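Local structure of conserved hypothetical protein (Bacteroides thetaiotaomicron, 2F06) at residues K7-F12 against V69-V74; E30-S35 against G50-P55. The protein is of unknown function but, as a paired ACT-domain protein related to the acetohydroxyacid synthase small subunit, probably binds amino acids such as histidine as regulatory ligands. All blocks are in the same frame, centred on the assembly; numbering follows the deposited sequence.

Interaction 1 (K7-F12 against V69-V74); sequences KQLSIF and VNITDV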
loop_
_atom_site.group_PDB
_atom_site.type_symbol
_atom_site.label_atom_id
_atom_site.label_comp_id
_atom_site.label_asym_id
_atom_site.label_seq_id
_atom_site.Cartn_x
_atom_site.Cartn_y
_atom_site.Cartn_z
ATOM N N LYS A 7 -21.175 0.395 5.572
ATOM C CA LYS A 7 -20.441 1.440 4.904
ATOM C C LYS A 7 -19.149 1.676 5.685
ATOM O O LYS A 7 -19.158 1.941 6.903
ATOM C CB LYS A 7 -21.296 2.711 4.821
ATOM C CG LYS A 7 -22.545 2.568 3.910
ATOM C CD LYS A 7 -23.360 3.871 3.930
ATOM C CE LYS A 7 -23.731 4.315 2.503
ATOM N NZ LYS A 7 -25.006 5.061 2.495
ATOM N N GLN A 8 -18.032 1.514 4.982
ATOM C CA GLN A 8 -16.758 1.904 5.507
ATOM C C GLN A 8 -16.305 3.208 4.860
ATOM O O GLN A 8 -16.369 3.377 3.645
ATOM C CB GLN A 8 -15.758 0.814 5.230
ATOM C CG GLN A 8 -14.346 1.147 5.638
ATOM C CD GLN A 8 -13.366 0.175 5.001
ATOM O OE1 GLN A 8 -12.956 0.351 3.847
ATOM N NE2 GLN A 8 -13.006 -0.850 5.734
ATOM N N LEU A 9 -15.839 4.147 5.650
ATOM C CA LEU A 9 -15.222 5.334 5.061
ATOM C C LEU A 9 -13.753 5.061 4.738
ATOM O O LEU A 9 -12.992 4.504 5.543
ATOM C CB LEU A 9 -15.292 6.540 6.000
ATOM C CG LEU A 9 -16.655 7.085 6.446
ATOM C CD1 LEU A 9 -16.489 8.436 7.068
ATOM C CD2 LEU A 9 -17.584 7.248 5.319
ATOM N N SER A 10 -13.363 5.481 3.548
ATOM C CA SER A 10 -11.970 5.572 3.191
ATOM C C SER A 10 -11.607 7.016 2.989
ATOM O O SER A 10 -12.097 7.630 2.047
ATOM C CB SER A 10 -11.695 4.776 1.908
ATOM O OG SER A 10 -11.704 3.400 2.275
ATOM N N ILE A 11 -10.674 7.499 3.804
ATOM C CA ILE A 11 -10.320 8.868 3.824
ATOM C C ILE A 11 -8.828 9.093 3.465
ATOM O O ILE A 11 -7.914 8.541 4.146
ATOM C CB ILE A 11 -10.661 9.507 5.191
ATOM C CG1 ILE A 11 -12.086 9.210 5.633
ATOM C CG2 ILE A 11 -10.450 11.032 5.141
ATOM C CD1 ILE A 11 -12.230 9.107 7.137
ATOM N N PHE A 12 -8.610 9.914 2.427
ATOM C CA PHE A 12 -7.266 10.218 1.903
ATOM C C PHE A 12 -6.603 11.255 2.819
ATOM O O PHE A 12 -7.121 12.338 2.995
ATOM C CB PHE A 12 -7.351 10.684 0.457
ATOM C CG PHE A 12 -6.002 11.113 -0.178
ATOM C CD1 PHE A 12 -4.967 10.170 -0.402
ATOM C CD2 PHE A 12 -5.807 12.454 -0.588
ATOM C CE1 PHE A 12 -3.755 10.558 -1.031
ATOM C CE2 PHE A 12 -4.632 12.872 -1.198
ATOM C CZ PHE A 12 -3.585 11.908 -1.420
ATOM N N VAL A 69 -13.092 11.514 0.560
ATOM C CA VAL A 69 -13.653 10.331 1.238
ATOM C C VAL A 69 -14.451 9.522 0.266
ATOM O O VAL A 69 -15.226 10.054 -0.524
ATOM C CB VAL A 69 -14.777 10.698 2.275
ATOM C CG1 VAL A 69 -14.871 9.665 3.414
ATOM C CG2 VAL A 69 -14.620 12.051 2.797
ATOM N N ASN A 70 -14.364 8.219 0.392
ATOM C CA ASN A 70 -15.125 7.304 -0.455
ATOM C C ASN A 70 -15.769 6.346 0.506
ATOM O O ASN A 70 -15.240 6.161 1.597
ATOM C CB ASN A 70 -14.165 6.531 -1.349
ATOM C CG ASN A 70 -13.553 7.386 -2.424
ATOM O OD1 ASN A 70 -14.134 8.348 -2.913
ATOM N ND2 ASN A 70 -12.372 6.974 -2.869
ATOM N N ILE A 71 -16.899 5.746 0.129
ATOM C CA ILE A 71 -17.540 4.697 0.946
ATOM C C ILE A 71 -17.332 3.368 0.239
ATOM O O ILE A 71 -17.341 3.322 -0.984
ATOM C CB ILE A 71 -19.037 5.026 1.218
ATOM C CG1 ILE A 71 -19.125 6.182 2.210
ATOM C CG2 ILE A 71 -19.786 3.830 1.758
ATOM C CD1 ILE A 71 -19.997 7.234 1.709
ATOM N N THR A 72 -17.011 2.331 1.010
ATOM C CA THR A 72 -16.836 0.948 0.508
ATOM C C THR A 72 -17.761 0.053 1.314
ATOM O O THR A 72 -17.972 0.326 2.491
ATOM C CB THR A 72 -15.366 0.481 0.741
ATOM O OG1 THR A 72 -14.500 1.413 0.119
ATOM C CG2 THR A 72 -15.054 -0.986 0.173
ATOM N N ASP A 73 -18.283 -1.009 0.687
ATOM C CA ASP A 73 -19.114 -2.020 1.362
ATOM C C ASP A 73 -18.108 -2.952 2.004
ATOM O O ASP A 73 -17.141 -3.339 1.372
ATOM C CB ASP A 73 -19.964 -2.859 0.394
ATOM C CG ASP A 73 -20.918 -2.041 -0.474
ATOM O OD1 ASP A 73 -21.408 -0.984 -0.009
ATOM O OD2 ASP A 73 -21.157 -2.477 -1.669
ATOM N N VAL A 74 -18.339 -3.275 3.262
ATOM C CA VAL A 74 -17.656 -4.324 4.009
ATOM C C VAL A 74 -18.743 -5.051 4.860
ATOM O O VAL A 74 -19.924 -4.611 4.944
ATOM C CB VAL A 74 -16.618 -3.690 5.001
ATOM C CG1 VAL A 74 -15.507 -2.954 4.193
ATOM C CG2 VAL A 74 -17.328 -2.719 5.993
#
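The carbonyl oxygen of Gln8 is gripped twice from the segment 69-74. Thr72 N donates to Gln8 O at 2.9 Å, in the carbonyl plane. Beside that bond, Ile71 CA lies 3.2 Å from the same Gln8 O in a CA-H...O contact. Ser10 O is held in the same way, by Asn70 N and Val69 CA. Two further backbone bonds complete the antiparallel pairing. Gln8 N meets Thr72 O at 2.8 Å, nearly along the C=O axis. Ser10 N reaches Asn70 O almost straight, with an angle of 177° at the hydrogen. Gln8-Thr72 and Ser10-Asn70 are therefore the hydrogen-bonded pairs, whereas Lys7-Asp73, Leu9-Ile71 and Ile11-Val69 are non-hydrogen-bonded; the N-to-C directions of the two segments differ by 144°.

Leu9, Ile11, Val69 and Ile71 form an apolar patch on the face that also carries Lys7 and Asp73. Leu9 and Ile71 run side by side, pointing the same way, with Leu9 CD2 3.6 Å from Ile71 CG1. Ile11 CG1 meets Val69 CG1, also at 3.6 Å. Lys7 crosses Ile71 obliquely, laying its aliphatic chain on the CG2 branch while NZ continues to a salt bridge with Asp56. Helix 55-64 packs on this face, with Leu62 touching both Leu9 and Val69.

On the other face, the Gln8 side chain has CG anti to the backbone N (chi1 175°) and crosses that of Val74 at about a right angle, Gln8 NE2 lying 3.6 Å from Val74 CG1. Tyr102 and Tyr104 hydroxyls hydrogen-bond OE1 and NE2 respectively, fixing that buried amide's rotation. The chemistry is thus divided: main-chain bonds set the register, one face joins a helix largely through hydrocarbon, with the Lys7-Asp56 salt bridge at its end, and the other buries an amide whose polar atoms are satisfied.

Interaction 2 (E30-S35 against G50-P55); sequences ENINLS and GIVSDP. With HIS (histidine), chain C.
Residues 30-35 and 50-55 meet at the open end of a beta hairpin in an ACT domain, the ferredoxin-like beta-alpha-beta-beta-alpha-beta fold. A Schellman motif with positive phi at Asn31 ends helix 19-29 and turns the chain into strand 34-41. Asp54 is the N-cap of helix 55-64, its OD1 taking Lys57 N.

Three hydrogen bonds join the segments. Ser35 N donates to Ile51 O at 2.8 Å, and Ser53 N to Asn33 O, also at 2.8 Å; both donors lie in the carbonyl plane. They flank Leu34 and Val52, a non-hydrogen-bonded antiparallel pair. The third bond uses a side chain: Ser53 OG takes the crowded position between its own backbone N and carbonyl carbon (chi1 56°), which brings it 2.9 Å from Asn33 N. Ser53 thus binds both the N-H and the C=O of Asn33, prolonging the pairing past the end of the regular strand.

Apolar contact lies around Val52. Leu34 runs alongside it, pointing the same way, CD2 to Val52 CG1 3.6 Å. Ile32 comes in obliquely, CG2 3.7 Å from Val52 CB. Ala58 of helix 55-64 touches both Ile32 and Val52.

Ligand bonds form on the side of 30-35 turned from the hairpin partner. Histidine sits between this chain and a third subunit, whose Asn81, Leu86 and Ser105 also bind it, an interface site consistent with ACT-domain amino acid binding. Leu34 N donates to the histidine carboxylate O at 3.3 Å, nearly straight at 170°. The ligand's amino N donates to Leu34 O. Asn33 ND2 bonds Asn81 OD1 of the third subunit, which helps orient the amide for the shortest of this segment's bonds to the ligand: Asn33 OD1 stands 2.5 Å from histidine N.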
loop_
_atom_site.group_PDB
_atom_site.type_symbol
_atom_site.label_atom_id
_atom_site.label_comp_id
_atom_site.label_asym_id
_atom_site.label_seq_id
_atom_site.Cartn_x
_atom_site.Cartn_y
_atom_site.Cartn_z
ATOM N N GLU A 30 -18.858 16.317 15.508
ATOM C CA GLU A 30 -20.181 15.879 15.150
ATOM C C GLU A 30 -20.776 14.849 16.141
ATOM O O GLU A 30 -21.932 14.368 15.931
ATOM C CB GLU A 30 -20.207 15.319 13.705
ATOM C CG GLU A 30 -19.718 16.222 12.542
ATOM C CD GLU A 30 -20.380 17.613 12.432
ATOM O OE1 GLU A 30 -20.677 18.239 13.468
ATOM O OE2 GLU A 30 -20.588 18.118 11.297
ATOM N N ASN A 31 -20.015 14.529 17.201
ATOM C CA ASN A 31 -20.313 13.454 18.169
ATOM C C ASN A 31 -20.465 12.139 17.406
ATOM O O ASN A 31 -21.397 11.367 17.650
ATOM C CB ASN A 31 -21.565 13.756 19.017
ATOM C CG ASN A 31 -21.591 12.998 20.393
ATOM O OD1 ASN A 31 -22.557 12.253 20.720
ATOM N ND2 ASN A 31 -20.550 13.208 21.193
ATOM N N ILE A 32 -19.540 11.913 16.457
ATOM C CA ILE A 32 -19.478 10.690 15.704
ATOM C C ILE A 32 -18.422 9.855 16.358
ATOM O O ILE A 32 -17.267 10.274 16.506
ATOM C CB ILE A 32 -19.312 10.913 14.186
ATOM C CG1 ILE A 32 -20.585 11.500 13.572
ATOM C CG2 ILE A 32 -19.148 9.537 13.422
ATOM C CD1 ILE A 32 -20.461 12.065 12.149
ATOM N N ASN A 33 -18.846 8.675 16.812
ATOM C CA ASN A 33 -17.936 7.679 17.396
ATOM C C ASN A 33 -17.268 6.807 16.324
ATOM O O ASN A 33 -17.912 6.294 15.368
ATOM C CB ASN A 33 -18.679 6.744 18.395
ATOM C CG ASN A 33 -17.734 6.050 19.388
ATOM O OD1 ASN A 33 -16.936 6.704 20.051
ATOM N ND2 ASN A 33 -17.815 4.723 19.480
ATOM N N LEU A 34 -15.991 6.552 16.549
ATOM C CA LEU A 34 -15.230 5.605 15.755
ATOM C C LEU A 34 -15.347 4.212 16.384
ATOM O O LEU A 34 -15.074 4.046 17.542
ATOM C CB LEU A 34 -13.782 6.083 15.728
ATOM C CG LEU A 34 -13.462 7.429 15.023
ATOM C CD1 LEU A 34 -12.052 7.896 15.395
ATOM C CD2 LEU A 34 -13.497 7.266 13.533
ATOM N N SER A 35 -15.739 3.209 15.615
ATOM C CA SER A 35 -15.858 1.814 16.088
ATOM C C SER A 35 -14.633 0.984 15.838
ATOM O O SER A 35 -14.292 0.104 16.609
ATOM C CB SER A 35 -16.992 1.137 15.336
ATOM O OG SER A 35 -18.158 1.511 15.977
ATOM N N GLY A 50 -12.303 3.287 8.014
ATOM C CA GLY A 50 -12.972 3.700 9.212
ATOM C C GLY A 50 -14.384 3.152 9.260
ATOM O O GLY A 50 -15.146 3.308 8.315
ATOM N N ILE A 51 -14.704 2.512 10.375
ATOM C CA ILE A 51 -16.100 2.229 10.764
ATOM C C ILE A 51 -16.561 3.262 11.800
ATOM O O ILE A 51 -15.968 3.360 12.872
ATOM C CB ILE A 51 -16.296 0.762 11.269
ATOM C CG1 ILE A 51 -15.810 -0.217 10.200
ATOM C CG2 ILE A 51 -17.775 0.536 11.645
ATOM C CD1 ILE A 51 -16.757 -0.468 9.041
ATOM N N VAL A 52 -17.580 4.066 11.464
ATOM C CA VAL A 52 -18.064 5.098 12.379
ATOM C C VAL A 52 -19.557 4.869 12.784
ATOM O O VAL A 52 -20.231 4.015 12.180
ATOM C CB VAL A 52 -17.881 6.519 11.777
ATOM C CG1 VAL A 52 -16.360 6.762 11.440
ATOM C CG2 VAL A 52 -18.783 6.730 10.526
ATOM N N SER A 53 -20.051 5.652 13.755
ATOM C CA SER A 53 -21.439 5.486 14.279
ATOM C C SER A 53 -22.564 5.971 13.338
ATOM O O SER A 53 -23.706 5.483 13.413
ATOM C CB SER A 53 -21.589 6.145 15.646
ATOM O OG SER A 53 -21.229 7.506 15.568
ATOM N N ASP A 54 -22.229 6.921 12.462
ATOM C CA ASP A 54 -23.152 7.468 11.477
ATOM C C ASP A 54 -22.376 7.776 10.175
ATOM O O ASP A 54 -21.872 8.895 9.998
ATOM C CB ASP A 54 -23.884 8.708 12.075
ATOM C CG ASP A 54 -24.943 9.290 11.154
ATOM O OD1 ASP A 54 -24.944 8.996 9.938
ATOM O OD2 ASP A 54 -25.772 10.108 11.665
ATOM N N PRO A 55 -22.232 6.771 9.278
ATOM C CA PRO A 55 -21.378 7.018 8.091
ATOM C C PRO A 55 -21.827 8.152 7.141
ATOM O O PRO A 55 -20.975 8.865 6.623
ATOM C CB PRO A 55 -21.289 5.648 7.383
ATOM C CG PRO A 55 -22.377 4.846 7.893
ATOM C CD PRO A 55 -22.751 5.399 9.307
HETATM N N HIS C . -14.668 5.546 20.023
HETATM C CA HIS C . -13.503 6.446 20.337
HETATM C C HIS C . -13.306 7.672 19.492
HETATM O O HIS C . -14.159 8.135 18.740
HETATM C CB HIS C . -12.166 5.689 20.416
HETATM C CG HIS C . -11.778 4.898 19.177
HETATM N ND1 HIS C . -12.385 3.701 18.823
HETATM C CD2 HIS C . -10.745 5.060 18.310
HETATM C CE1 HIS C . -11.782 3.201 17.751
HETATM N NE2 HIS C . -10.776 4.006 17.427
HETATM O OXT HIS C . -12.207 8.240 19.538
#

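How the interactions relate
From the N terminus, the chain runs through strand 5-13 and helix 19-29 to 30-35, turns back along the hairpin to 50-55, passes helix 55-64 and returns as 69-74. Interaction 2 closes a short loop of 14 residues; interaction 1 closes one of 56 that contains it entirely, so the two nest and do not cross. Strand 5-13 lies between strands 46-52 and 69-80, which places both contacts in one sheet, their centres about 12 Å apart. The two contacts touch directly: Leu9 N lies 2.9 Å from Gly50 O, a probable hydrogen bond, and Val74 packs on Ile51 and Lys7 on Pro55. The hairpin and the start of helix 55-64 are thereby tied to strands 5-13 and 69-80.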